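Aerobactin synthase IucC (Klebsiella pneumoniae, PDB 6CN7) catalyses the ATP-dependent attachment of a second N-acetyl-N-hydroxylysine to the citryl intermediate, the last step in making the siderophore aerobactin. Local coordinates at residues R13-K18 against F141-G146; L79-K84 against E96-L101; R130-L135 against A256-R261; P367-T372 against N427-M432. The protein carries 5 engineered substitutions. One frame throughout, in Å; residues are numbered along the deposited sequence.

Overall arrangement
The four contacts trace a path through the aerobactin synthase chain, from the packing of its first helices to a sheet near its centre. Contacts 1 and 2 lie about 11 Å apart, centre to centre, and touch through Phe143, whose CE1 is 3.7 Å from Leu101 CD1. Contact 3 is about 18 Å from contact 1, centre to centre, without touching it; along the chain the segments of the two alternate. Contacts 3 and 4, with centres about 12 Å apart, meet around Leu369, whose CD1 is 3.7 Å from Leu135 CD1. Contact 4 borders a bound small molecule: the Met432 side chain is about 4 Å, at the nearest atoms, from a MES molecule, likely a buffer component of the crystals, which may mark a pocket.

Contact 1. Residues R13-K18 against F141-G146; sequences RQLVAK and FAFNKG
Lys18 reaches from its helix to the backbone of Phe141, and its NZ donates a hydrogen bond of 2.8 Å to Phe141 O. The donor lies 27° from the carbonyl plane. A fully extended chain, with CG anti to the backbone N (chi1 -177°), carries the ammonium across, and CE passes 3.1 Å from the same oxygen. NZ also donates to a water at 2.8 Å; that water accepts from Asn144 N, which ties the lysine to a further point of the loop backbone. It also sits very close to Ala142 O, at a distance too short to trust in detail. His138 O takes another hydrogen bond from NZ, and one from Asn144 ND2 as well. The two nitrogens thus gather at a shared acceptor, 3.3 Å apart as two donors that do not bond to each other, with the side chains crossing at about a right angle.

The pattern is that of a helix fastened to a loop through backbone carbonyls: helix 4-25 supplies the lysine, and 141-146 ends in a type I beta turn from Phe143 to Gly146. One turn earlier in the helix, Leu15 places CD2 at the edge of the Phe143 ring, near its plane and 4.2 Å from CE1. Ala142 CB sits over one face of that ring, displaced toward its rim. Farther out, Thr104 of helix 91-114 packs against Phe143, while Lys145 NZ makes a salt bridge to Asp108 and a weak hydrogen bond to Asn144 OD1.

Contact 2. Residues L79-K84 against E96-L101; sequences LLMQLK and EHMQDL
Leu80 carries the largest share of the apolar packing, its CD2 methyl meeting three residues of 96-101. This methyl lies 3.8 Å from Leu101 CD1, 3.8 Å from Met98 SD and 3.9 Å from His97 CB. The first torsion of Leu80, with CG anti to the backbone N (chi1 -180°), sets CG toward helix 91-114, and CD2 makes the contacts. Leu80 and Leu101 pass in opposite senses, and Leu101 CD1 also approaches Leu80 CB. Against His97 the approach is at about a right angle and involves CB of the histidine; the imidazole turns off toward Met89 and Leu550.

Two neighbouring helices, 76-87 and 91-114, are joined here by a short connection and form a helical hairpin. Their local axes run nearly antiparallel, at 155°, and come within 11.1 Å of each other. No hydrogen bond crosses between the two segments, and the contact rests on aliphatic carbon and thioether groups.

The sulphur-containing side chains form a second group, toward the exposed Met81. In Met98, chi2 (-65°) swings SD toward Leu80, and CE, anti at chi3, goes on to Met81, where it lies 3.8 Å from Met81 CG. Its approach to Met81 SD is unusually close, and the detail there is doubtful. The two methionines cross at about a right angle. The same CE also touches Leu80 CD2, and so links the methionine pair with the leucine packing. On another side of helix 76-87, Leu79 and Leu83 pack on Met19 of helix 4-25. Gln99 packs on Leu233 of the second subunit.

Contact 3. Residues R130-L135 against A256-R261; sequences RLQCLL and AQQSLR
Gln132 crosses from the end of its helix to the loop residues Gln257 and Gln258, and its side chain can be followed outward atom by atom. CB starts the chain on a line that does not head straight for the loop, but CG stands anti to the backbone N (chi1 171°) and comes 4.0 Å from CG of Gln258. Beyond CG the chain stays extended through CD, and OE1 ends between two neighbours. OE1 lies in van der Waals contact with Gln257 CB, 3.5 Å away, and it accepts a weak hydrogen bond from Gln258 N. The bond from Gln258 N to Gln132 OE1 is long, at 3.3 Å, yet almost straight, with an angle of 173° at the hydrogen. Leu369 packs against the same glutamine from strand 366-369.

Gln258 comes back the other way, so that the two glutamines run in opposing directions, their amide planes 34° apart. In Gln258, chi2 (-69°) turns CD back toward the helix end; the rotation of the amide then leaves Gln258 OE1 3.0 Å from Gln132 O, two acceptors that do not bond to each other. The same OE1 lies 3.9 Å from Leu135 CB, while NE2 donates to Gln426 OE1 and thereby fixes the other end of the amide. Gln257 directs its own NE2 to Thr264 OG1. Cys133 SG lies 4.2 Å from Ala256 O.

The loop containing Gln257 makes a type I beta turn, Gln257 to Leu260, within the connection between antiparallel strands 252-256 and 262-265. A beta-hairpin connection is thus docked against the C-terminal end of helix 128-133, within the IucA/IucC family region.

Contact 4. Residues P367-T372 against N427-M432; sequences PILMAT and NITLAM
Ile368 and Leu430 form an antiparallel hydrogen-bonded pair, flanked by the non-hydrogen-bonded pairs Pro367 with Ala431 and Leu369 with Thr429. Ile368 N donates to Leu430 O at 3.0 Å, and Leu430 N returns a shorter bond to Ile368 O, 2.7 Å and nearly along the C=O axis. A third bond, Met370 N to Ile428 O at 2.9 Å, continues the ladder to the residue where the first strand gives way to a 3-10 segment. There Leu369 O receives both Thr372 N and Thr372 OG1, the hydroxyl lying in the carbonyl plane on a lone pair.

Ile368 and Leu430 project to one face of the sheet. Ile368 CG1, between the backbone N and the carbonyl carbon (chi1 66°), lies 3.7 Å from Met432 CG, and CD1 extends the contact to Met432 SD. Met432 is bent at chi2 and chi3, and crosses the isoleucine obliquely. On the other face, Thr429 CG2 meets Pro367 CB at 3.8 Å, while its OG1 lies 3.7 Å from Leu369 CD2. Past the strand end, Met370 and Ile428 run alongside one another in the same sense, Met370 CB being 4.0 Å from Ile428 CG2.

In the four-stranded mixed sheet, strand 366-369 is outermost within this chain, and strand 428-433 continues the pairing to strand 436-442. Tyr387 of helix 383-391 packs on Ile368 and Met432, and helix 475-499 meets Met370 and Ile428 through His486.

Contact 1. Residues R13-K18 against F141-G146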
loop_
_atom_site.group_PDB
_atom_site.type_symbol
_atom_site.label_atom_id
_atom_site.label_comp_id
_atom_site.label_asym_id
_atom_site.label_seq_id
_atom_site.Cartn_x
_atom_site.Cartn_y
_atom_site.Cartn_z
ATOM N N ARG A 13 -21.936 20.699 -5.502
ATOM C CA ARG A 13 -22.192 22.023 -6.064
ATOM C C ARG A 13 -21.008 22.953 -5.837
ATOM O O ARG A 13 -20.581 23.665 -6.754
ATOM C CB ARG A 13 -23.464 22.615 -5.459
ATOM C CG ARG A 13 -24.732 21.978 -5.987
ATOM C CD ARG A 13 -25.986 22.678 -5.491
ATOM N NE ARG A 13 -27.181 22.037 -6.034
ATOM C CZ ARG A 13 -27.785 22.393 -7.164
ATOM N NH1 ARG A 13 -27.325 23.405 -7.890
ATOM N NH2 ARG A 13 -28.861 21.733 -7.571
ATOM N N GLN A 14 -20.460 22.960 -4.620
ATOM C CA GLN A 14 -19.310 23.812 -4.340
ATOM C C GLN A 14 -18.141 23.468 -5.255
ATOM O O GLN A 14 -17.450 24.363 -5.756
ATOM C CB GLN A 14 -18.899 23.681 -2.873
ATOM C CG GLN A 14 -19.971 24.106 -1.873
ATOM C CD GLN A 14 -20.177 25.606 -1.819
ATOM O OE1 GLN A 14 -21.230 26.111 -2.204
ATOM N NE2 GLN A 14 -19.177 26.327 -1.328
ATOM N N LEU A 15 -17.903 22.176 -5.490
ATOM C CA LEU A 15 -16.766 21.785 -6.313
ATOM C C LEU A 15 -16.996 22.134 -7.780
ATOM O O LEU A 15 -16.083 22.622 -8.456
ATOM C CB LEU A 15 -16.483 20.288 -6.150
ATOM C CG LEU A 15 -15.292 19.753 -6.954
ATOM C CD1 LEU A 15 -14.026 20.548 -6.662
ATOM C CD2 LEU A 15 -15.062 18.276 -6.663
ATOM N N VAL A 16 -18.205 21.889 -8.293
ATOM C CA VAL A 16 -18.515 22.267 -9.670
ATOM C C VAL A 16 -18.303 23.764 -9.863
ATOM O O VAL A 16 -17.699 24.202 -10.849
ATOM C CB VAL A 16 -19.953 21.848 -10.032
ATOM C CG1 VAL A 16 -20.396 22.482 -11.353
ATOM C CG2 VAL A 16 -20.051 20.331 -10.124
ATOM N N ALA A 17 -18.800 24.571 -8.924
ATOM C CA ALA A 17 -18.632 26.017 -9.029
ATOM C C ALA A 17 -17.159 26.403 -8.993
ATOM O O ALA A 17 -16.721 27.279 -9.750
ATOM C CB ALA A 17 -19.397 26.716 -7.905
ATOM N N LYS A 18 -16.377 25.758 -8.125
ATOM C CA LYS A 18 -14.945 26.035 -8.083
ATOM C C LYS A 18 -14.280 25.670 -9.405
ATOM O O LYS A 18 -13.449 26.428 -9.919
ATOM C CB LYS A 18 -14.296 25.274 -6.926
ATOM C CG LYS A 18 -12.807 25.547 -6.763
ATOM C CD LYS A 18 -12.195 24.727 -5.640
ATOM C CE LYS A 18 -10.684 24.904 -5.603
ATOM N NZ LYS A 18 -10.043 24.134 -4.501
ATOM N N PHE A 141 -6.564 24.825 -7.197
ATOM C CA PHE A 141 -6.640 23.534 -7.868
ATOM C C PHE A 141 -7.987 22.863 -7.626
ATOM O O PHE A 141 -8.528 22.892 -6.518
ATOM C CB PHE A 141 -5.498 22.631 -7.403
ATOM C CG PHE A 141 -4.147 23.103 -7.857
ATOM C CD1 PHE A 141 -3.751 22.936 -9.174
ATOM C CD2 PHE A 141 -3.281 23.728 -6.977
ATOM C CE1 PHE A 141 -2.513 23.377 -9.601
ATOM C CE2 PHE A 141 -2.041 24.169 -7.398
ATOM C CZ PHE A 141 -1.657 23.993 -8.712
ATOM N N ALA A 142 -8.515 22.243 -8.686
ATOM C CA ALA A 142 -9.872 21.705 -8.649
ATOM C C ALA A 142 -10.009 20.591 -7.618
ATOM O O ALA A 142 -10.983 20.559 -6.856
ATOM C CB ALA A 142 -10.260 21.203 -10.040
ATOM N N PHE A 143 -9.054 19.666 -7.580
ATOM C CA PHE A 143 -9.080 18.530 -6.663
ATOM C C PHE A 143 -7.914 18.690 -5.691
ATOM O O PHE A 143 -6.894 18.011 -5.793
ATOM C CB PHE A 143 -8.992 17.218 -7.445
ATOM C CG PHE A 143 -9.937 17.144 -8.613
ATOM C CD1 PHE A 143 -11.245 17.586 -8.493
ATOM C CD2 PHE A 143 -9.514 16.647 -9.833
ATOM C CE1 PHE A 143 -12.115 17.525 -9.567
ATOM C CE2 PHE A 143 -10.380 16.582 -10.910
ATOM C CZ PHE A 143 -11.681 17.021 -10.778
ATOM N N ASN A 144 -8.076 19.600 -4.732
ATOM C CA ASN A 144 -6.962 19.998 -3.880
ATOM C C ASN A 144 -6.663 19.005 -2.763
ATOM O O ASN A 144 -5.750 19.257 -1.970
ATOM C CB ASN A 144 -7.220 21.383 -3.278
ATOM C CG ASN A 144 -8.439 21.416 -2.379
ATOM O OD1 ASN A 144 -9.076 20.394 -2.135
ATOM N ND2 ASN A 144 -8.764 22.601 -1.873
ATOM N N LYS A 145 -7.394 17.893 -2.669
ATOM C CA LYS A 145 -7.082 16.849 -1.699
ATOM C C LYS A 145 -6.783 15.511 -2.359
ATOM O O LYS A 145 -6.659 14.500 -1.657
ATOM C CB LYS A 145 -8.225 16.688 -0.696
ATOM C CG LYS A 145 -8.463 17.909 0.171
ATOM C CD LYS A 145 -9.653 17.702 1.085
ATOM C CE LYS A 145 -10.067 18.998 1.752
ATOM N NZ LYS A 145 -10.622 19.963 0.764
ATOM N N GLY A 146 -6.675 15.469 -3.682
ATOM C CA GLY A 146 -6.214 14.261 -4.338
ATOM C C GLY A 146 -4.746 14.022 -4.041
ATOM O O GLY A 146 -3.936 14.949 -4.012
HETATM O O HOH W 1 -10.686 21.441 -4.515
#

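Contact 2. Residues L79-K84 against E96-L101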
loop_
_atom_site.group_PDB
_atom_site.type_symbol
_atom_site.label_atom_id
_atom_site.label_comp_id
_atom_site.label_asym_id
_atom_site.label_seq_id
_atom_site.Cartn_x
_atom_site.Cartn_y
_atom_site.Cartn_z
ATOM N N LEU A 79 -19.201 16.787 -14.575
ATOM C CA LEU A 79 -18.429 17.849 -15.210
ATOM C C LEU A 79 -17.079 17.334 -15.692
ATOM O O LEU A 79 -16.636 17.668 -16.797
ATOM C CB LEU A 79 -18.239 19.014 -14.240
ATOM C CG LEU A 79 -17.314 20.136 -14.723
ATOM C CD1 LEU A 79 -17.839 20.762 -16.011
ATOM C CD2 LEU A 79 -17.151 21.185 -13.644
ATOM N N LEU A 80 -16.407 16.522 -14.873
ATOM C CA LEU A 80 -15.117 15.972 -15.276
ATOM C C LEU A 80 -15.239 15.188 -16.576
ATOM O O LEU A 80 -14.384 15.303 -17.461
ATOM C CB LEU A 80 -14.555 15.090 -14.160
ATOM C CG LEU A 80 -13.194 14.435 -14.413
ATOM C CD1 LEU A 80 -12.126 15.473 -14.731
ATOM C CD2 LEU A 80 -12.777 13.601 -13.207
ATOM N N MET A 81 -16.300 14.387 -16.716
ATOM C CA MET A 81 -16.511 13.659 -17.963
ATOM C C MET A 81 -16.767 14.609 -19.126
ATOM O O MET A 81 -16.352 14.330 -20.257
ATOM C CB MET A 81 -17.676 12.677 -17.810
ATOM C CG MET A 81 -17.436 11.580 -16.780
ATOM S SD MET A 81 -15.942 10.619 -17.095
ATOM C CE MET A 81 -16.333 9.857 -18.667
ATOM N N GLN A 82 -17.434 15.734 -18.874
ATOM C CA GLN A 82 -17.648 16.723 -19.924
ATOM C C GLN A 82 -16.358 17.424 -20.328
ATOM O O GLN A 82 -16.295 17.998 -21.418
ATOM C CB GLN A 82 -18.674 17.762 -19.469
ATOM C CG GLN A 82 -20.059 17.191 -19.197
ATOM C CD GLN A 82 -20.968 18.187 -18.506
ATOM O OE1 GLN A 82 -20.535 19.264 -18.099
ATOM N NE2 GLN A 82 -22.239 17.831 -18.369
ATOM N N LEU A 83 -15.332 17.395 -19.479
ATOM C CA LEU A 83 -14.068 18.052 -19.786
ATOM C C LEU A 83 -13.092 17.163 -20.544
ATOM O O LEU A 83 -12.070 17.668 -21.022
ATOM C CB LEU A 83 -13.391 18.533 -18.498
ATOM C CG LEU A 83 -14.118 19.612 -17.699
ATOM C CD1 LEU A 83 -13.414 19.851 -16.373
ATOM C CD2 LEU A 83 -14.208 20.903 -18.493
ATOM N N LYS A 84 -13.367 15.864 -20.658
ATOM C CA LYS A 84 -12.453 14.970 -21.366
ATOM C C LYS A 84 -12.149 15.447 -22.779
ATOM O O LYS A 84 -10.965 15.471 -23.156
ATOM C CB LYS A 84 -13.026 13.546 -21.372
ATOM C CG LYS A 84 -12.111 12.506 -21.998
ATOM C CD LYS A 84 -12.733 11.124 -21.914
ATOM C CE LYS A 84 -11.891 10.070 -22.610
ATOM N NZ LYS A 84 -12.524 8.728 -22.496
ATOM N N GLU A 96 -7.493 8.676 -13.168
ATOM C CA GLU A 96 -6.634 9.304 -12.169
ATOM C C GLU A 96 -7.337 10.484 -11.513
ATOM O O GLU A 96 -7.312 10.635 -10.286
ATOM C CB GLU A 96 -5.323 9.755 -12.815
ATOM C CG GLU A 96 -4.418 8.619 -13.258
ATOM C CD GLU A 96 -3.136 9.117 -13.897
ATOM O OE1 GLU A 96 -2.917 10.347 -13.912
ATOM O OE2 GLU A 96 -2.350 8.277 -14.384
ATOM N N HIS A 97 -7.968 11.339 -12.320
ATOM C CA HIS A 97 -8.629 12.521 -11.780
ATOM C C HIS A 97 -9.907 12.158 -11.039
ATOM O O HIS A 97 -10.326 12.892 -10.137
ATOM C CB HIS A 97 -8.923 13.513 -12.903
ATOM C CG HIS A 97 -7.700 14.194 -13.437
ATOM N ND1 HIS A 97 -7.609 14.658 -14.730
ATOM C CD2 HIS A 97 -6.518 14.489 -12.848
ATOM C CE1 HIS A 97 -6.423 15.210 -14.916
ATOM N NE2 HIS A 97 -5.740 15.120 -13.789
ATOM N N MET A 98 -10.540 11.041 -11.401
ATOM C CA MET A 98 -11.684 10.558 -10.635
ATOM C C MET A 98 -11.288 10.283 -9.193
ATOM O O MET A 98 -11.956 10.731 -8.254
ATOM C CB MET A 98 -12.252 9.296 -11.280
ATOM C CG MET A 98 -13.082 9.552 -12.511
ATOM S SD MET A 98 -14.583 10.482 -12.160
ATOM C CE MET A 98 -15.167 10.703 -13.839
ATOM N N GLN A 99 -10.200 9.536 -8.997
ATOM C CA GLN A 99 -9.742 9.244 -7.644
ATOM C C GLN A 99 -9.376 10.523 -6.906
ATOM O O GLN A 99 -9.749 10.702 -5.741
ATOM C CB GLN A 99 -8.558 8.278 -7.696
ATOM C CG GLN A 99 -8.952 6.873 -8.122
ATOM C CD GLN A 99 -7.765 5.938 -8.240
ATOM O OE1 GLN A 99 -6.614 6.376 -8.279
ATOM N NE2 GLN A 99 -8.040 4.640 -8.294
ATOM N N ASP A 100 -8.652 11.430 -7.569
ATOM C CA ASP A 100 -8.389 12.735 -6.972
ATOM C C ASP A 100 -9.688 13.485 -6.710
ATOM O O ASP A 100 -9.826 14.170 -5.691
ATOM C CB ASP A 100 -7.475 13.559 -7.876
ATOM C CG ASP A 100 -6.090 12.957 -8.014
ATOM O OD1 ASP A 100 -5.688 12.171 -7.129
ATOM O OD2 ASP A 100 -5.400 13.272 -9.007
ATOM N N LEU A 101 -10.656 13.367 -7.623
ATOM C CA LEU A 101 -11.941 14.032 -7.438
ATOM C C LEU A 101 -12.671 13.479 -6.222
ATOM O O LEU A 101 -13.173 14.239 -5.387
ATOM C CB LEU A 101 -12.797 13.880 -8.698
ATOM C CG LEU A 101 -14.198 14.505 -8.693
ATOM C CD1 LEU A 101 -14.608 14.834 -10.118
ATOM C CD2 LEU A 101 -15.254 13.597 -8.062
#

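Contact 3. Residues R130-L135 against A256-R261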
loop_
_atom_site.group_PDB
_atom_site.type_symbol
_atom_site.label_atom_id
_atom_site.label_comp_id
_atom_site.label_asym_id
_atom_site.label_seq_id
_atom_site.Cartn_x
_atom_site.Cartn_y
_atom_site.Cartn_z
ATOM N N ARG A 130 -5.723 22.719 15.231
ATOM C CA ARG A 130 -6.992 22.193 14.747
ATOM C C ARG A 130 -7.570 23.082 13.653
ATOM O O ARG A 130 -8.137 22.582 12.674
ATOM C CB ARG A 130 -7.977 22.048 15.908
ATOM C CG ARG A 130 -9.370 21.583 15.497
ATOM C CD ARG A 130 -9.349 20.320 14.660
ATOM N NE ARG A 130 -8.639 19.227 15.321
ATOM C CZ ARG A 130 -9.213 18.296 16.077
ATOM N NH1 ARG A 130 -8.469 17.349 16.633
ATOM N NH2 ARG A 130 -10.525 18.303 16.281
ATOM N N LEU A 131 -7.440 24.403 13.801
ATOM C CA LEU A 131 -7.929 25.310 12.769
ATOM C C LEU A 131 -7.212 25.067 11.448
ATOM O O LEU A 131 -7.846 25.026 10.386
ATOM C CB LEU A 131 -7.757 26.761 13.219
ATOM C CG LEU A 131 -8.143 27.843 12.204
ATOM C CD1 LEU A 131 -9.587 27.690 11.752
ATOM C CD2 LEU A 131 -7.913 29.228 12.793
ATOM N N GLN A 132 -5.922 24.871 11.495
ATOM C CA GLN A 132 -5.188 24.585 10.322
ATOM C C GLN A 132 -5.682 23.333 9.663
ATOM O O GLN A 132 -5.762 23.288 8.497
ATOM C CB GLN A 132 -3.703 24.522 10.566
ATOM C CG GLN A 132 -2.929 24.023 9.387
ATOM C CD GLN A 132 -1.447 24.160 9.441
ATOM O OE1 GLN A 132 -0.779 23.833 8.517
ATOM N NE2 GLN A 132 -0.944 24.660 10.503
ATOM N N CYS A 133 -6.022 22.328 10.423
ATOM C CA CYS A 133 -6.568 21.094 9.869
ATOM C C CYS A 133 -7.882 21.336 9.134
ATOM O O CYS A 133 -8.164 20.668 8.134
ATOM C CB CYS A 133 -6.779 20.063 10.980
ATOM S SG CYS A 133 -5.265 19.282 11.589
ATOM N N LEU A 134 -8.696 22.279 9.605
ATOM C CA LEU A 134 -10.031 22.492 9.065
ATOM C C LEU A 134 -10.053 23.450 7.881
ATOM O O LEU A 134 -11.138 23.778 7.389
ATOM C CB LEU A 134 -10.962 23.008 10.166
ATOM C CG LEU A 134 -11.146 22.077 11.369
ATOM C CD1 LEU A 134 -12.052 22.730 12.392
ATOM C CD2 LEU A 134 -11.706 20.727 10.942
ATOM N N LEU A 135 -8.893 23.896 7.407
ATOM C CA LEU A 135 -8.860 24.771 6.247
ATOM C C LEU A 135 -9.291 24.013 4.995
ATOM O O LEU A 135 -9.088 22.803 4.870
ATOM C CB LEU A 135 -7.461 25.355 6.058
ATOM C CG LEU A 135 -6.982 26.310 7.156
ATOM C CD1 LEU A 135 -5.537 26.702 6.911
ATOM C CD2 LEU A 135 -7.861 27.549 7.235
ATOM N N ALA A 256 -0.524 15.982 10.862
ATOM C CA ALA A 256 -0.120 16.492 9.559
ATOM C C ALA A 256 -0.548 17.942 9.383
ATOM O O ALA A 256 -1.626 18.348 9.826
ATOM C CB ALA A 256 -0.720 15.638 8.443
ATOM N N GLN A 257 0.310 18.722 8.731
ATOM C CA GLN A 257 -0.017 20.082 8.339
ATOM C C GLN A 257 -0.588 20.084 6.922
ATOM O O GLN A 257 -0.719 19.042 6.273
ATOM C CB GLN A 257 1.219 20.978 8.426
ATOM C CG GLN A 257 1.862 21.046 9.804
ATOM C CD GLN A 257 3.104 21.920 9.818
ATOM O OE1 GLN A 257 3.423 22.582 8.830
ATOM N NE2 GLN A 257 3.814 21.924 10.939
ATOM N N GLN A 258 -0.927 21.275 6.428
ATOM C CA GLN A 258 -1.420 21.393 5.059
ATOM C C GLN A 258 -0.409 20.855 4.054
ATOM O O GLN A 258 -0.799 20.284 3.030
ATOM C CB GLN A 258 -1.756 22.852 4.748
ATOM C CG GLN A 258 -3.006 23.371 5.450
ATOM C CD GLN A 258 -4.283 22.742 4.925
ATOM O OE1 GLN A 258 -5.122 22.280 5.696
ATOM N NE2 GLN A 258 -4.443 22.735 3.606
ATOM N N SER A 259 0.887 21.026 4.324
ATOM C CA SER A 259 1.921 20.525 3.427
ATOM C C SER A 259 2.037 19.008 3.453
ATOM O O SER A 259 2.724 18.445 2.595
ATOM C CB SER A 259 3.274 21.145 3.783
ATOM O OG SER A 259 3.723 20.697 5.051
ATOM N N LEU A 260 1.412 18.342 4.424
ATOM C CA LEU A 260 1.304 16.887 4.452
ATOM C C LEU A 260 2.618 16.206 4.831
ATOM O O LEU A 260 2.615 15.236 5.596
ATOM C CB LEU A 260 0.807 16.370 3.097
ATOM C CG LEU A 260 0.385 14.902 3.036
ATOM C CD1 LEU A 260 -0.731 14.598 4.025
ATOM C CD2 LEU A 260 -0.053 14.551 1.624
ATOM N N ARG A 261 3.745 16.690 4.302
ATOM C CA ARG A 261 5.041 16.123 4.654
ATOM C C ARG A 261 5.587 16.671 5.964
ATOM O O ARG A 261 6.407 16.004 6.604
ATOM C CB ARG A 261 6.058 16.386 3.543
ATOM C CG ARG A 261 5.868 15.542 2.287
ATOM C CD ARG A 261 6.952 15.851 1.270
ATOM N NE ARG A 261 8.285 15.594 1.810
ATOM C CZ ARG A 261 9.414 16.061 1.287
ATOM N NH1 ARG A 261 9.388 16.824 0.201
ATOM N NH2 ARG A 261 10.577 15.769 1.855
#

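Contact 4. Residues P367-T372 against N427-M432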
loop_
_atom_site.group_PDB
_atom_site.type_symbol
_atom_site.label_atom_id
_atom_site.label_comp_id
_atom_site.label_asym_id
_atom_site.label_seq_id
_atom_site.Cartn_x
_atom_site.Cartn_y
_atom_site.Cartn_z
ATOM N N PRO A 367 -0.659 31.488 16.053
ATOM C CA PRO A 367 -0.388 31.389 14.616
ATOM C C PRO A 367 -1.608 30.956 13.819
ATOM O O PRO A 367 -2.421 30.141 14.262
ATOM C CB PRO A 367 0.705 30.316 14.557
ATOM C CG PRO A 367 0.345 29.398 15.676
ATOM C CD PRO A 367 -0.244 30.266 16.766
ATOM N N ILE A 368 -1.734 31.526 12.623
ATOM C CA ILE A 368 -2.691 31.061 11.630
ATOM C C ILE A 368 -2.015 31.107 10.270
ATOM O O ILE A 368 -1.116 31.919 10.030
ATOM C CB ILE A 368 -3.993 31.900 11.609
ATOM C CG1 ILE A 368 -3.717 33.335 11.133
ATOM C CG2 ILE A 368 -4.648 31.902 12.987
ATOM C CD1 ILE A 368 -4.968 34.134 10.840
ATOM N N LEU A 369 -2.445 30.224 9.378
ATOM C CA LEU A 369 -2.075 30.348 7.979
ATOM C C LEU A 369 -2.887 31.470 7.352
ATOM O O LEU A 369 -4.063 31.662 7.679
ATOM C CB LEU A 369 -2.322 29.039 7.232
ATOM C CG LEU A 369 -1.514 27.833 7.718
ATOM C CD1 LEU A 369 -1.834 26.614 6.873
ATOM C CD2 LEU A 369 -0.014 28.116 7.696
ATOM N N MET A 370 -2.250 32.226 6.458
ATOM C CA MET A 370 -2.957 33.325 5.813
ATOM C C MET A 370 -4.149 32.819 5.015
ATOM O O MET A 370 -5.129 33.549 4.830
ATOM C CB MET A 370 -2.005 34.109 4.913
ATOM C CG MET A 370 -2.630 35.372 4.354
ATOM S SD MET A 370 -1.421 36.536 3.714
ATOM C CE MET A 370 -2.510 37.771 3.012
ATOM N N ALA A 371 -4.089 31.572 4.540
ATOM C CA ALA A 371 -5.242 30.970 3.883
ATOM C C ALA A 371 -6.477 30.988 4.771
ATOM O O ALA A 371 -7.597 30.894 4.256
ATOM C CB ALA A 371 -4.919 29.533 3.468
ATOM N N THR A 372 -6.299 31.103 6.089
ATOM C CA THR A 372 -7.439 31.226 6.991
ATOM C C THR A 372 -8.344 32.385 6.592
ATOM O O THR A 372 -9.564 32.310 6.773
ATOM C CB THR A 372 -6.946 31.412 8.429
ATOM O OG1 THR A 372 -6.066 30.336 8.779
ATOM C CG2 THR A 372 -8.111 31.446 9.408
ATOM N N ASN A 427 1.948 28.643 3.101
ATOM C CA ASN A 427 3.319 28.782 3.578
ATOM C C ASN A 427 3.579 30.159 4.177
ATOM O O ASN A 427 4.738 30.505 4.432
ATOM C CB ASN A 427 4.317 28.500 2.449
ATOM C CG ASN A 427 4.089 29.373 1.230
ATOM O OD1 ASN A 427 3.065 30.045 1.116
ATOM N ND2 ASN A 427 5.042 29.357 0.305
ATOM N N ILE A 428 2.534 30.953 4.399
ATOM C CA ILE A 428 2.629 32.214 5.123
ATOM C C ILE A 428 1.865 32.048 6.427
ATOM O O ILE A 428 0.656 31.783 6.416
ATOM C CB ILE A 428 2.074 33.386 4.301
ATOM C CG1 ILE A 428 2.996 33.677 3.118
ATOM C CG2 ILE A 428 1.914 34.639 5.176
ATOM C CD1 ILE A 428 2.430 34.668 2.135
ATOM N N THR A 429 2.566 32.197 7.545
ATOM C CA THR A 429 1.963 32.139 8.866
ATOM C C THR A 429 1.903 33.543 9.450
ATOM O O THR A 429 2.862 34.312 9.345
ATOM C CB THR A 429 2.760 31.217 9.796
ATOM O OG1 THR A 429 2.790 29.894 9.250
ATOM C CG2 THR A 429 2.134 31.175 11.185
ATOM N N LEU A 430 0.768 33.874 10.057
ATOM C CA LEU A 430 0.569 35.160 10.708
ATOM C C LEU A 430 0.495 34.968 12.213
ATOM O O LEU A 430 -0.163 34.042 12.699
ATOM C CB LEU A 430 -0.715 35.839 10.227
ATOM C CG LEU A 430 -0.820 36.171 8.739
ATOM C CD1 LEU A 430 -2.208 36.706 8.436
ATOM C CD2 LEU A 430 0.246 37.176 8.332
ATOM N N ALA A 431 1.174 35.845 12.947
ATOM C CA ALA A 431 1.051 35.895 14.397
ATOM C C ALA A 431 -0.107 36.818 14.750
ATOM O O ALA A 431 -0.089 38.003 14.405
ATOM C CB ALA A 431 2.350 36.381 15.038
ATOM N N MET A 432 -1.113 36.274 15.427
ATOM C CA MET A 432 -2.339 36.998 15.734
ATOM C C MET A 432 -2.439 37.230 17.234
ATOM O O MET A 432 -2.194 36.315 18.026
ATOM C CB MET A 432 -3.569 36.226 15.247
ATOM C CG MET A 432 -3.567 35.896 13.760
ATOM S SD MET A 432 -3.732 37.351 12.705
ATOM C CE MET A 432 -5.383 37.910 13.116
#